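Local coordinates for AT-rich interactive domain-containing protein 4 (Arabidopsis thaliana, PDB 6LQF) that probably binds DNA through its ARID domain and, in an adjoining PHD finger, carries zinc and reads a trimethylated histone H3 tail, at residues Cys24-Phe29 against Asp65-Tyr70; Glu132-Cys137 against Phe157-Arg162. All coordinates share one frame; numbering follows the deposited sequence.

Interaction 1 of 2, residues Cys24-Phe29 against Asp65-Tyr70; sequences CSEEEF and DLFNLY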
# COMPACT_ATOMS: atom_id res chain seq x y z
N CYS A 24 -3.58 -4.10 -13.36
CA CYS A 24 -3.37 -5.54 -13.19
C CYS A 24 -4.49 -6.16 -12.37
O CYS A 24 -4.85 -5.61 -11.31
CB CYS A 24 -2.02 -5.75 -12.52
SG CYS A 24 -1.51 -7.49 -12.38
N SER A 25 -5.02 -7.32 -12.81
CA SER A 25 -6.06 -7.99 -12.05
C SER A 25 -5.44 -8.74 -10.89
O SER A 25 -4.23 -9.02 -10.88
CB SER A 25 -6.85 -8.97 -12.92
OG SER A 25 -6.05 -10.10 -13.26
N GLU A 26 -6.28 -9.00 -9.91
CA GLU A 26 -5.87 -9.75 -8.76
C GLU A 26 -5.34 -11.12 -9.14
O GLU A 26 -4.31 -11.55 -8.61
CB GLU A 26 -7.00 -9.88 -7.74
CG GLU A 26 -6.56 -10.73 -6.56
CD GLU A 26 -7.54 -10.75 -5.41
OE1 GLU A 26 -7.33 -11.52 -4.44
OE2 GLU A 26 -8.52 -9.99 -5.47
N GLU A 27 -5.99 -11.80 -10.07
CA GLU A 27 -5.52 -13.16 -10.40
C GLU A 27 -4.16 -13.12 -11.09
O GLU A 27 -3.24 -13.91 -10.75
CB GLU A 27 -6.56 -13.88 -11.24
CG GLU A 27 -6.02 -15.15 -11.84
CD GLU A 27 -7.07 -16.22 -11.89
OE1 GLU A 27 -6.73 -17.28 -12.47
OE2 GLU A 27 -8.20 -16.00 -11.36
N GLU A 28 -3.97 -12.22 -12.05
CA GLU A 28 -2.69 -12.08 -12.70
C GLU A 28 -1.59 -11.72 -11.70
O GLU A 28 -0.49 -12.27 -11.75
CB GLU A 28 -2.75 -11.01 -13.79
CG GLU A 28 -1.43 -10.90 -14.52
CD GLU A 28 -1.46 -9.95 -15.72
OE1 GLU A 28 -2.56 -9.56 -16.17
OE2 GLU A 28 -0.36 -9.63 -16.21
N PHE A 29 -1.88 -10.80 -10.77
CA PHE A 29 -0.91 -10.46 -9.73
C PHE A 29 -0.54 -11.68 -8.88
O PHE A 29 0.66 -11.95 -8.70
CB PHE A 29 -1.48 -9.33 -8.85
CG PHE A 29 -0.64 -9.05 -7.68
CD1 PHE A 29 0.49 -8.24 -7.82
CD2 PHE A 29 -0.96 -9.56 -6.43
CE1 PHE A 29 1.34 -7.99 -6.70
CE2 PHE A 29 -0.11 -9.27 -5.31
CZ PHE A 29 1.01 -8.49 -5.47
N ASP A 65 -5.33 -11.01 2.24
CA ASP A 65 -5.53 -10.33 0.95
C ASP A 65 -4.25 -9.63 0.48
O ASP A 65 -4.03 -8.41 0.74
CB ASP A 65 -6.68 -9.31 1.10
CG ASP A 65 -6.93 -8.47 -0.15
OD1 ASP A 65 -6.31 -8.68 -1.21
OD2 ASP A 65 -7.83 -7.59 -0.04
N LEU A 66 -3.38 -10.37 -0.17
CA LEU A 66 -2.06 -9.86 -0.55
C LEU A 66 -2.13 -8.79 -1.62
O LEU A 66 -1.27 -7.89 -1.67
CB LEU A 66 -1.15 -11.00 -1.06
CG LEU A 66 -0.71 -12.00 -0.05
CD1 LEU A 66 -0.10 -13.18 -0.80
CD2 LEU A 66 0.37 -11.35 0.80
N PHE A 67 -3.14 -8.87 -2.50
CA PHE A 67 -3.25 -7.87 -3.57
C PHE A 67 -3.47 -6.47 -3.05
O PHE A 67 -2.77 -5.51 -3.45
CB PHE A 67 -4.40 -8.30 -4.47
CG PHE A 67 -4.59 -7.45 -5.69
CD1 PHE A 67 -3.54 -7.17 -6.56
CD2 PHE A 67 -5.84 -6.96 -5.99
CE1 PHE A 67 -3.75 -6.42 -7.73
CE2 PHE A 67 -6.03 -6.20 -7.17
CZ PHE A 67 -5.00 -5.98 -8.02
N ASN A 68 -4.42 -6.33 -2.12
CA ASN A 68 -4.68 -4.97 -1.63
C ASN A 68 -3.59 -4.55 -0.66
O ASN A 68 -3.26 -3.36 -0.63
CB ASN A 68 -6.05 -4.88 -1.01
CG ASN A 68 -7.12 -4.85 -2.09
OD1 ASN A 68 -7.07 -3.94 -2.95
ND2 ASN A 68 -8.01 -5.83 -2.13
N LEU A 69 -2.98 -5.49 0.10
CA LEU A 69 -1.87 -5.14 0.97
C LEU A 69 -0.74 -4.54 0.11
O LEU A 69 -0.16 -3.46 0.42
CB LEU A 69 -1.38 -6.41 1.72
CG LEU A 69 -0.04 -6.30 2.46
CD1 LEU A 69 -0.17 -5.18 3.49
CD2 LEU A 69 0.29 -7.64 3.19
N TYR A 70 -0.42 -5.21 -0.99
CA TYR A 70 0.65 -4.76 -1.89
C TYR A 70 0.32 -3.41 -2.50
O TYR A 70 1.15 -2.51 -2.44
CB TYR A 70 0.87 -5.77 -3.00
CG TYR A 70 2.04 -5.42 -3.89
CD1 TYR A 70 3.36 -5.59 -3.44
CD2 TYR A 70 1.83 -4.99 -5.21
CE1 TYR A 70 4.42 -5.32 -4.26
CE2 TYR A 70 2.91 -4.71 -6.06
CZ TYR A 70 4.20 -4.92 -5.58
OH TYR A 70 5.28 -4.66 -6.42
O HOH W 1 -5.40 -10.82 -2.65

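Interaction 2 of 2, residues Glu132-Cys137 against Phe157-Arg162; sequences ECCLIC and FGCDRR. With ZN (zinc ion), chain G.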
# COMPACT_ATOMS: atom_id res chain seq x y z
N GLU A 132 6.15 9.67 -7.29
CA GLU A 132 5.65 10.99 -7.74
C GLU A 132 6.24 12.12 -6.92
O GLU A 132 6.49 11.96 -5.72
CB GLU A 132 4.14 11.08 -7.63
CG GLU A 132 3.35 10.17 -8.53
CD GLU A 132 1.87 10.32 -8.25
OE1 GLU A 132 1.39 11.48 -8.24
OE2 GLU A 132 1.22 9.30 -7.98
N CYS A 133 6.42 13.26 -7.57
CA CYS A 133 6.87 14.47 -6.88
C CYS A 133 5.66 15.22 -6.34
O CYS A 133 4.51 14.93 -6.66
CB CYS A 133 7.68 15.37 -7.82
SG CYS A 133 6.71 16.14 -9.14
N CYS A 134 5.93 16.19 -5.48
CA CYS A 134 4.90 17.10 -4.95
C CYS A 134 4.30 17.95 -6.06
O CYS A 134 5.02 18.57 -6.83
CB CYS A 134 5.55 18.00 -3.87
SG CYS A 134 4.44 19.24 -3.20
N LEU A 135 2.98 18.00 -6.11
CA LEU A 135 2.29 18.72 -7.18
C LEU A 135 2.51 20.21 -7.03
O LEU A 135 2.34 20.95 -8.01
CB LEU A 135 0.77 18.39 -7.18
CG LEU A 135 -0.05 18.76 -5.93
CD1 LEU A 135 -0.66 20.15 -6.02
CD2 LEU A 135 -1.16 17.74 -5.66
N ILE A 136 2.83 20.64 -5.81
CA ILE A 136 3.11 22.09 -5.58
C ILE A 136 4.54 22.47 -5.89
O ILE A 136 4.78 23.31 -6.76
CB ILE A 136 2.78 22.49 -4.12
CG1 ILE A 136 1.28 22.27 -3.89
CG2 ILE A 136 3.13 23.97 -3.89
CD1 ILE A 136 0.86 22.23 -2.42
N CYS A 137 5.51 21.88 -5.19
CA CYS A 137 6.92 22.29 -5.34
C CYS A 137 7.76 21.48 -6.33
O CYS A 137 8.90 21.83 -6.60
CB CYS A 137 7.64 22.24 -4.01
SG CYS A 137 8.02 20.54 -3.42
N PHE A 157 2.30 18.21 2.78
CA PHE A 157 1.38 18.96 3.63
C PHE A 157 1.91 20.37 3.85
O PHE A 157 1.12 21.35 3.82
CB PHE A 157 1.21 18.22 4.95
CG PHE A 157 0.10 18.74 5.79
CD1 PHE A 157 -1.21 18.58 5.38
CD2 PHE A 157 0.36 19.35 7.01
CE1 PHE A 157 -2.26 19.07 6.17
CE2 PHE A 157 -0.69 19.84 7.80
CZ PHE A 157 -1.99 19.69 7.37
N GLY A 158 3.23 20.45 4.03
CA GLY A 158 3.93 21.72 4.28
C GLY A 158 3.92 22.67 3.11
O GLY A 158 4.18 23.88 3.29
N CYS A 159 3.63 22.19 1.91
CA CYS A 159 3.62 23.09 0.74
C CYS A 159 2.23 23.72 0.53
O CYS A 159 2.05 24.54 -0.37
CB CYS A 159 4.06 22.36 -0.54
SG CYS A 159 5.87 22.06 -0.67
N ASP A 160 1.26 23.33 1.34
CA ASP A 160 -0.08 23.88 1.21
C ASP A 160 -0.23 24.91 2.34
O ASP A 160 -0.35 24.56 3.49
CB ASP A 160 -1.14 22.75 1.28
CG ASP A 160 -2.51 23.25 0.97
OD1 ASP A 160 -2.76 24.49 1.05
OD2 ASP A 160 -3.37 22.41 0.63
N ARG A 161 -0.23 26.19 1.99
CA ARG A 161 -0.24 27.23 3.02
C ARG A 161 -1.62 27.88 3.21
O ARG A 161 -1.75 28.93 3.84
CB ARG A 161 0.80 28.32 2.70
CG ARG A 161 2.24 27.81 2.69
CD ARG A 161 2.75 27.46 4.09
NE ARG A 161 2.98 28.68 4.87
CZ ARG A 161 3.48 28.71 6.10
NH1 ARG A 161 3.64 29.87 6.72
NH2 ARG A 161 3.83 27.58 6.72
N ARG A 162 -2.65 27.26 2.65
CA ARG A 162 -4.00 27.75 2.83
C ARG A 162 -4.45 27.68 4.28
O ARG A 162 -4.22 26.69 4.96
CB ARG A 162 -4.97 26.96 1.94
CG ARG A 162 -4.79 27.26 0.47
CD ARG A 162 -5.72 26.37 -0.39
NE ARG A 162 -5.41 24.95 -0.21
CZ ARG A 162 -6.19 23.96 -0.63
NH1 ARG A 162 -5.84 22.72 -0.39
NH2 ARG A 162 -7.32 24.22 -1.26
ZN ZN G . 6.20 20.18 -1.91

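Interaction 1 of 2, residues Cys24-Phe29 against Asp65-Tyr70
In the helical ARID domain, the first turn of helix 26-39 meets the first turn of helix 66-74 through an aromatic cluster of Phe29, Phe67 and Tyr70. All three rings leave their helices with CG anti to the backbone N. Phe67 reaches across to the start of the other helix, where CA of Glu26 sits almost on the ring normal, 3.8 Å from the centroid, a CH-pi contact over one face. The backbone O of Cys24 meets the edge of the same ring, 3.3 Å from Phe67 CZ. Phe29 crosses Phe67 obliquely, planes 47° apart, and Phe29 CE1 lies over a face of the Tyr70 ring, 3.4 Å from Tyr70 CD2. Tyr122 adds a fourth ring to this helical core. Both helices begin with an N-cap: OG of Ser25 accepts from Glu28 N, and Asp65 OD1 from Asn68 N at 3.2 Å, met from above the carboxylate plane. A water bridges the two carboxylates at the helix starts, donating to Glu26 OE1 and to Asp65 OD1, each at 2.7 Å, and accepting from Phe67 N. Arg96 forms a salt bridge with Glu26 OE1, which is likely to ease the repulsion between the two carboxylates.

Interaction 2 of 2, residues Glu132-Cys137 against Phe157-Arg162
Three cysteine thiolates converge on one zinc ion from two loops, each with a different first torsion. Cys134 SG stands anti to its backbone N (chi1 176°), Cys137 SG takes the crowded position between N and the carbonyl carbon (chi1 74°), and Cys159 SG lies anti to the carbonyl carbon (chi1 -76°). These settings bring the sulfurs of Cys134 and Cys137 to 2.4 Å from the zinc and that of Cys159 to 2.3 Å; His156 completes the site through ND1. Cys134 SG also accepts a nearly straight hydrogen bond from Cys137 N and a weak, bent one from Ile136 N, both of which would probably temper the charge on the sulfur. Beside the metal, Ile136 turns CG1 anti to the carbonyl carbon and extends it, laying CD1 3.3 Å from Cys159 O and 3.7 Å from Cys159 CB, while CG2 flanks the same residue. An alanine here would remove CG1, CG2 and CD1 and would probably leave the Cys159 backbone and CB less well packed against the 132-137 loop. Beyond Cys159, Asp160 has CG anti to its N and is gripped side-on by the guanidinium of Arg162: in a salt bridge, Arg162 NH1 lies 2.7 Å from Asp160 OD2 while NE bonds to OD1, both oxygens offering their syn lone pairs. The anti lone pair of OD1 takes Arg162 N, closing an Asx turn, and Tyr179 binds OD2, so the carboxylate is held fast. With a CxxC pair on one loop, His156 at the end of strand 154-156 and Cys159 just after it, this is the three-cysteine, one-histidine half of the cross-brace zinc pair of a PHD finger.

The two contacts make a worked contrast in how small domains are stabilised. Interaction 1 is largely buried and joins two helices of the ARID domain by ring packing, with its carboxylates and a bridging water gathered where the two helices begin. Interaction 2 is only partly buried and joins two loops of the PHD finger; there a metal ion does most of the joining, and the apolar contribution comes mainly from one isoleucine. No direct hydrogen bond crosses either contact: a water links the helix starts in one, zinc the loops in the other. They share no helix or strand, and their centres lie about 30 Å apart on opposite sides of the chain's centre.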